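Local coordinates for protein cytochrome CH (PDB 1QN2) that probably carries electrons through a covalently bound heme c, as an unusual member of the cytochrome c2 group in a methylotrophic bacterium, at residues A[48-51]-A[52-55]. Residues are numbered along the deposited sequence; the frame is centred on the assembly and turned at random.
Sequences DALK and KSGL. With HEC (heme c), chain D.
The carbonyl oxygen of Leu50 is gripped twice by Ser53. The shorter bond, 2.6 Å from Ser53 OG to Leu50 O, lies in the carbonyl plane on a lone pair, while Ser53 N donates to the same Leu50 O from above that plane at 3.0 Å. Ser53 OG stands between its own backbone N and carbonyl carbon (chi1 70°), a torsion that turns the hydroxyl back toward the preceding turn. Ser53 OG in turn accepts from Leu55 N at 3.2 Å along an almost straight N-H line (172°), which makes an ST turn. A serine suits this helix end because its short hydroxyl can donate backward and accept forward, tying the last turn to the chain that leaves it. Gly54 departs from helical geometry with positive phi, a conformation that glycine adopts readily, and a water bridges Lys51 O, to which it donates at 3.0 Å, and Gly54 N.

On the outer face, Lys52 N bonds Asp48 O at 2.9 Å, one i to i+4 helical step, and their side chains run alongside each other. Lys52 NZ, brought round by bends at chi2 and chi4, meets Asp48 OD1 at 3.1 Å from above the carboxylate plane. This salt bridge between exposed residues links successive turns; long, flexible lysine and short aspartate fit that spacing.

Leu50, by contrast, is buried and belongs to the heme pocket: Leu50 CB lies 3.7 Å from propionate oxygen O1D of the heme, and its CD2 methyl rests against the same carboxylate. The short helix 48-53 of this cytochrome c fold turns Leu50 toward the heme propionates while Asp48 and Lys52 lie on the exposed side; Ala49, Leu50 and Leu55 touch Val73, just beyond helix 69-72, and Leu55 is joined by backbone hydrogen bonding to Ala37.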
loop_
_atom_site.group_PDB
_atom_site.type_symbol
_atom_site.label_atom_id
_atom_site.label_comp_id
_atom_site.label_asym_id
_atom_site.label_seq_id
_atom_site.Cartn_x
_atom_site.Cartn_y
_atom_site.Cartn_z
ATOM N N ASP A 48 -12.499 -4.001 -9.044
ATOM C CA ASP A 48 -13.489 -2.912 -9.153
ATOM C C ASP A 48 -13.588 -2.172 -7.819
ATOM O O ASP A 48 -13.786 -0.960 -7.759
ATOM C CB ASP A 48 -14.859 -3.511 -9.499
ATOM C CG ASP A 48 -15.170 -3.390 -10.980
ATOM O OD1 ASP A 48 -15.207 -2.253 -11.490
ATOM O OD2 ASP A 48 -15.378 -4.438 -11.621
ATOM N N ALA A 49 -13.451 -2.946 -6.745
ATOM C CA ALA A 49 -13.538 -2.399 -5.400
ATOM C C ALA A 49 -12.542 -1.290 -5.154
ATOM O O ALA A 49 -12.886 -0.196 -4.687
ATOM C CB ALA A 49 -13.422 -3.497 -4.361
ATOM N N LEU A 50 -11.264 -1.534 -5.456
ATOM C CA LEU A 50 -10.294 -0.455 -5.208
ATOM C C LEU A 50 -10.487 0.705 -6.149
ATOM O O LEU A 50 -10.479 1.887 -5.778
ATOM C CB LEU A 50 -8.866 -1.022 -5.345
ATOM C CG LEU A 50 -7.812 -0.054 -4.761
ATOM C CD1 LEU A 50 -8.170 0.272 -3.312
ATOM C CD2 LEU A 50 -6.442 -0.751 -4.753
ATOM N N LYS A 51 -10.647 0.410 -7.442
ATOM C CA LYS A 51 -10.816 1.510 -8.377
ATOM C C LYS A 51 -12.005 2.379 -8.100
ATOM O O LYS A 51 -11.980 3.594 -8.364
ATOM C CB LYS A 51 -10.690 1.072 -9.808
ATOM C CG LYS A 51 -11.907 0.829 -10.639
ATOM C CD LYS A 51 -11.506 0.495 -12.076
ATOM C CE LYS A 51 -10.388 -0.543 -12.067
ATOM N NZ LYS A 51 -9.097 0.028 -12.539
ATOM N N LYS A 52 -13.096 1.840 -7.557
ATOM C CA LYS A 52 -14.271 2.666 -7.280
ATOM C C LYS A 52 -14.270 3.217 -5.863
ATOM O O LYS A 52 -15.184 3.966 -5.486
ATOM C CB LYS A 52 -15.550 1.839 -7.511
ATOM C CG LYS A 52 -15.706 1.252 -8.888
ATOM C CD LYS A 52 -16.750 1.939 -9.739
ATOM C CE LYS A 52 -16.760 1.409 -11.171
ATOM N NZ LYS A 52 -17.328 0.035 -11.250
ATOM N N SER A 53 -13.270 2.866 -5.063
ATOM C CA SER A 53 -13.179 3.320 -3.687
ATOM C C SER A 53 -13.151 4.841 -3.584
ATOM O O SER A 53 -13.649 5.392 -2.610
ATOM C CB SER A 53 -11.910 2.747 -3.027
ATOM O OG SER A 53 -10.767 3.381 -3.610
ATOM N N GLY A 54 -12.567 5.512 -4.570
ATOM C CA GLY A 54 -12.483 6.963 -4.534
ATOM C C GLY A 54 -11.502 7.449 -3.484
ATOM O O GLY A 54 -11.449 8.635 -3.162
ATOM N N LEU A 55 -10.703 6.545 -2.922
ATOM C CA LEU A 55 -9.763 6.905 -1.876
ATOM C C LEU A 55 -8.500 7.583 -2.423
ATOM O O LEU A 55 -8.093 7.414 -3.566
ATOM C CB LEU A 55 -9.302 5.616 -1.143
ATOM C CG LEU A 55 -10.298 4.872 -0.266
ATOM C CD1 LEU A 55 -9.696 3.607 0.307
ATOM C CD2 LEU A 55 -10.905 5.724 0.829
HETATM FE FE HEC D . -0.330 -4.677 -1.799
HETATM C CHA HEC D . -2.494 -2.914 -3.792
HETATM C CHB HEC D . 0.731 -1.737 -0.353
HETATM C CHC HEC D . 1.313 -6.472 0.655
HETATM C CHD HEC D . -0.908 -7.499 -3.543
HETATM N NA HEC D . -0.780 -2.660 -2.051
HETATM C C1A HEC D . -1.734 -2.157 -2.910
HETATM C C2A HEC D . -1.769 -0.808 -2.703
HETATM C C3A HEC D . -0.867 -0.472 -1.743
HETATM C C4A HEC D . -0.247 -1.631 -1.330
HETATM C CMA HEC D . -0.694 0.981 -1.315
HETATM C CAA HEC D . -2.652 0.182 -3.423
HETATM C CBA HEC D . -1.895 0.729 -4.635
HETATM C CGA HEC D . -2.736 1.577 -5.581
HETATM O O1A HEC D . -3.825 2.093 -5.227
HETATM O O2A HEC D . -2.141 2.098 -6.565
HETATM N NB HEC D . 0.864 -4.200 -0.165
HETATM C C1B HEC D . 1.183 -2.918 0.201
HETATM C C2B HEC D . 2.163 -3.019 1.161
HETATM C C3B HEC D . 2.271 -4.339 1.535
HETATM C C4B HEC D . 1.504 -5.088 0.650
HETATM C CMB HEC D . 2.901 -1.932 1.925
HETATM C CAB HEC D . 3.022 -4.788 2.624
HETATM C CBB HEC D . 2.638 -4.502 3.938
HETATM N NC HEC D . 0.096 -6.672 -1.472
HETATM C C1C HEC D . 0.840 -7.182 -0.444
HETATM C C2C HEC D . 1.022 -8.516 -0.732
HETATM C C3C HEC D . 0.424 -8.813 -1.931
HETATM C C4C HEC D . -0.180 -7.656 -2.375
HETATM C CMC HEC D . 1.767 -9.642 -0.037
HETATM C CAC HEC D . 0.418 -10.063 -2.557
HETATM C CBC HEC D . 0.030 -11.245 -1.919
HETATM N ND HEC D . -1.511 -5.122 -3.431
HETATM C C1D HEC D . -1.617 -6.380 -3.926
HETATM C C2D HEC D . -2.582 -6.325 -4.913
HETATM C C3D HEC D . -3.009 -5.040 -4.997
HETATM C C4D HEC D . -2.369 -4.269 -4.060
HETATM C CMD HEC D . -3.159 -7.384 -5.834
HETATM C CAD HEC D . -4.103 -4.525 -5.914
HETATM C CBD HEC D . -5.331 -4.562 -4.983
HETATM C CGD HEC D . -6.650 -4.395 -5.731
HETATM O O1D HEC D . -7.704 -4.552 -5.055
HETATM O O2D HEC D . -6.706 -4.031 -6.925
HETATM O O HOH W 1 -10.465 5.367 -6.533
#